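Local coordinates for protein 3-chlorocatechol 1,2-dioxygenase (Rhodococcus opacus, PDB 2BOY) that probably catalyses the iron(III)-dependent intradiol ring cleavage of catechols, opening the aromatic ring between its two hydroxyl-bearing carbons, at residues E132-N137 with L144-I149. Sequence-based numbering, arbitrary orientation.
Sequences EYSFIN and LFRGKI. With FE (Fe (III) ion), chain I; BHO (benzhydroxamic acid), chain J.
Arg146 grips Ser134 side-on, a worked example of second-shell positioning: it probably steadies the loop that carries the iron-binding tyrosine of an intradiol ring-cleavage dioxygenase. Its NH2 donates to Ser134 O at 2.8 Å, tilted from the carbonyl plane, while NE reaches Ser134 OG, in the guanidinium plane, at 2.8 Å. With OG set between the backbone N and the carbonyl carbon (chi1 67°), the hydroxyl donates to a lone pair of Leu144 O, 2.8 Å from OG. A water joins Ser134 N to that same carbonyl, completing the tight, buried part. Packing is looser elsewhere: Arg146 CD lies at the edge of the Phe135 ring, 3.9 Å from CE2, and the exposed Ile136 brings CG1 to 3.9 Å from Arg146 NH2. Just before Ser134, Tyr133 binds the iron(III) through OH at 1.9 Å, with His191, His193 and the benzhydroxamic acid as further ligands. Arg146 NH1 donates to the backbone O of Tyr78, a residue whose ring meets that of Tyr133. Replacing Arg146 by an alanine is likely to leave Ser134 O and Tyr78 O without these donors and the loop less firmly held. That loop leads from strand 121-125 into strand 146-150, its antiparallel neighbour in the sheet.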
loop_
_atom_site.group_PDB
_atom_site.type_symbol
_atom_site.label_atom_id
_atom_site.label_comp_id
_atom_site.label_asym_id
_atom_site.label_seq_id
_atom_site.Cartn_x
_atom_site.Cartn_y
_atom_site.Cartn_z
ATOM N N GLU A 132 -1.211 -18.200 -19.999
ATOM C CA GLU A 132 -2.445 -17.453 -19.731
ATOM C C GLU A 132 -3.422 -18.288 -18.905
ATOM O O GLU A 132 -3.553 -19.483 -19.129
ATOM C CB GLU A 132 -3.170 -17.104 -21.039
ATOM C CG GLU A 132 -2.356 -16.240 -22.035
ATOM C CD GLU A 132 -2.062 -14.860 -21.466
ATOM O OE1 GLU A 132 -3.000 -14.205 -20.979
ATOM O OE2 GLU A 132 -0.886 -14.424 -21.488
ATOM N N TYR A 133 -4.150 -17.629 -18.011
ATOM C CA TYR A 133 -5.204 -18.283 -17.258
ATOM C C TYR A 133 -6.594 -17.954 -17.774
ATOM O O TYR A 133 -6.851 -16.815 -18.140
ATOM C CB TYR A 133 -5.152 -17.794 -15.821
ATOM C CG TYR A 133 -4.050 -18.419 -14.967
ATOM C CD1 TYR A 133 -2.802 -17.803 -14.855
ATOM C CD2 TYR A 133 -4.270 -19.617 -14.274
ATOM C CE1 TYR A 133 -1.795 -18.360 -14.038
ATOM C CE2 TYR A 133 -3.244 -20.176 -13.429
ATOM C CZ TYR A 133 -2.043 -19.526 -13.327
ATOM O OH TYR A 133 -1.058 -20.064 -12.557
ATOM N N SER A 134 -7.499 -18.924 -17.754
ATOM C CA SER A 134 -8.897 -18.643 -18.017
ATOM C C SER A 134 -9.474 -17.670 -16.955
ATOM O O SER A 134 -8.931 -17.553 -15.814
ATOM C CB SER A 134 -9.746 -19.939 -18.174
ATOM O OG SER A 134 -9.844 -20.671 -16.954
ATOM N N PHE A 135 -10.499 -16.929 -17.377
ATOM C CA PHE A 135 -11.111 -15.776 -16.651
ATOM C C PHE A 135 -10.219 -14.566 -16.546
ATOM O O PHE A 135 -10.613 -13.443 -16.929
ATOM C CB PHE A 135 -11.671 -16.141 -15.238
ATOM C CG PHE A 135 -12.691 -17.237 -15.252
ATOM C CD1 PHE A 135 -14.025 -16.951 -15.494
ATOM C CD2 PHE A 135 -12.322 -18.577 -15.022
ATOM C CE1 PHE A 135 -14.999 -17.963 -15.536
ATOM C CE2 PHE A 135 -13.272 -19.582 -15.038
ATOM C CZ PHE A 135 -14.633 -19.285 -15.315
ATOM N N ILE A 136 -9.017 -14.781 -16.017
ATOM C CA ILE A 136 -8.015 -13.765 -15.926
ATOM C C ILE A 136 -7.778 -13.104 -17.298
ATOM O O ILE A 136 -7.827 -11.865 -17.436
ATOM C CB ILE A 136 -6.719 -14.328 -15.362
ATOM C CG1 ILE A 136 -6.980 -15.173 -14.085
ATOM C CG2 ILE A 136 -5.742 -13.163 -15.081
ATOM C CD1 ILE A 136 -7.950 -14.521 -13.099
ATOM N N ASN A 137 -7.539 -13.949 -18.291
ATOM C CA ASN A 137 -7.589 -13.566 -19.709
ATOM C C ASN A 137 -8.961 -13.986 -20.235
ATOM O O ASN A 137 -9.192 -15.175 -20.518
ATOM C CB ASN A 137 -6.513 -14.320 -20.478
ATOM C CG ASN A 137 -6.486 -13.955 -21.978
ATOM O OD1 ASN A 137 -5.450 -14.068 -22.642
ATOM N ND2 ASN A 137 -7.613 -13.511 -22.492
ATOM N N LEU A 144 -11.077 -23.045 -18.905
ATOM C CA LEU A 144 -9.971 -23.744 -19.562
ATOM C C LEU A 144 -8.950 -24.029 -18.444
ATOM O O LEU A 144 -8.651 -23.110 -17.660
ATOM C CB LEU A 144 -9.300 -22.868 -20.592
ATOM C CG LEU A 144 -8.442 -23.629 -21.604
ATOM C CD1 LEU A 144 -9.442 -24.344 -22.589
ATOM C CD2 LEU A 144 -7.533 -22.673 -22.297
ATOM N N PHE A 145 -8.410 -25.246 -18.395
ATOM C CA PHE A 145 -7.321 -25.595 -17.463
ATOM C C PHE A 145 -7.700 -25.350 -15.997
ATOM O O PHE A 145 -6.850 -25.014 -15.186
ATOM C CB PHE A 145 -6.004 -24.876 -17.804
ATOM C CG PHE A 145 -5.300 -25.490 -18.984
ATOM C CD1 PHE A 145 -5.185 -24.777 -20.190
ATOM C CD2 PHE A 145 -4.861 -26.803 -18.920
ATOM C CE1 PHE A 145 -4.574 -25.386 -21.295
ATOM C CE2 PHE A 145 -4.230 -27.422 -20.009
ATOM C CZ PHE A 145 -4.093 -26.698 -21.201
ATOM N N ARG A 146 -8.966 -25.617 -15.689
ATOM C CA ARG A 146 -9.474 -25.618 -14.308
ATOM C C ARG A 146 -10.393 -26.816 -14.152
ATOM O O ARG A 146 -11.333 -27.001 -14.959
ATOM C CB ARG A 146 -10.273 -24.323 -14.077
ATOM C CG ARG A 146 -9.443 -23.041 -14.195
ATOM C CD ARG A 146 -10.229 -21.726 -14.009
ATOM N NE ARG A 146 -9.391 -20.538 -14.163
ATOM C CZ ARG A 146 -8.654 -19.970 -13.200
ATOM N NH1 ARG A 146 -8.596 -20.493 -11.947
ATOM N NH2 ARG A 146 -7.967 -18.864 -13.484
ATOM N N GLY A 147 -10.173 -27.639 -13.111
ATOM C CA GLY A 147 -11.016 -28.813 -12.934
ATOM C C GLY A 147 -10.993 -29.374 -11.525
ATOM O O GLY A 147 -10.013 -29.170 -10.777
ATOM N N LYS A 148 -12.029 -30.135 -11.206
ATOM C CA LYS A 148 -12.111 -30.838 -9.932
ATOM C C LYS A 148 -12.086 -32.341 -10.186
ATOM O O LYS A 148 -12.788 -32.836 -11.066
ATOM C CB LYS A 148 -13.404 -30.489 -9.214
ATOM C CG LYS A 148 -13.457 -29.027 -8.801
ATOM C CD LYS A 148 -14.803 -28.701 -8.267
ATOM C CE LYS A 148 -14.822 -27.337 -7.613
ATOM N NZ LYS A 148 -16.135 -27.212 -6.994
ATOM N N ILE A 149 -11.307 -33.049 -9.379
ATOM C CA ILE A 149 -11.226 -34.502 -9.424
ATOM C C ILE A 149 -11.295 -35.053 -8.000
ATOM O O ILE A 149 -11.268 -34.285 -7.008
ATOM C CB ILE A 149 -9.912 -34.910 -10.056
ATOM C CG1 ILE A 149 -8.795 -34.156 -9.366
ATOM C CG2 ILE A 149 -9.901 -34.522 -11.547
ATOM C CD1 ILE A 149 -7.444 -34.727 -9.572
HETATM FE FE FE I . -0.225 -19.423 -10.946
HETATM C C1 BHO J . 0.453 -16.183 -8.914
HETATM C C2 BHO J . 1.012 -15.883 -7.580
HETATM C C3 BHO J . 1.316 -14.557 -7.266
HETATM C C4 BHO J . 1.105 -13.558 -8.229
HETATM C C5 BHO J . 0.589 -13.856 -9.479
HETATM C C6 BHO J . 0.271 -15.166 -9.837
HETATM C C BHO J . 0.125 -17.605 -9.245
HETATM O O1 BHO J . 0.755 -18.442 -8.687
HETATM N N BHO J . -0.760 -18.016 -10.131
HETATM O O2 BHO J . -1.924 -17.593 -10.210
HETATM O O HOH W 1 -6.604 -21.487 -16.473
#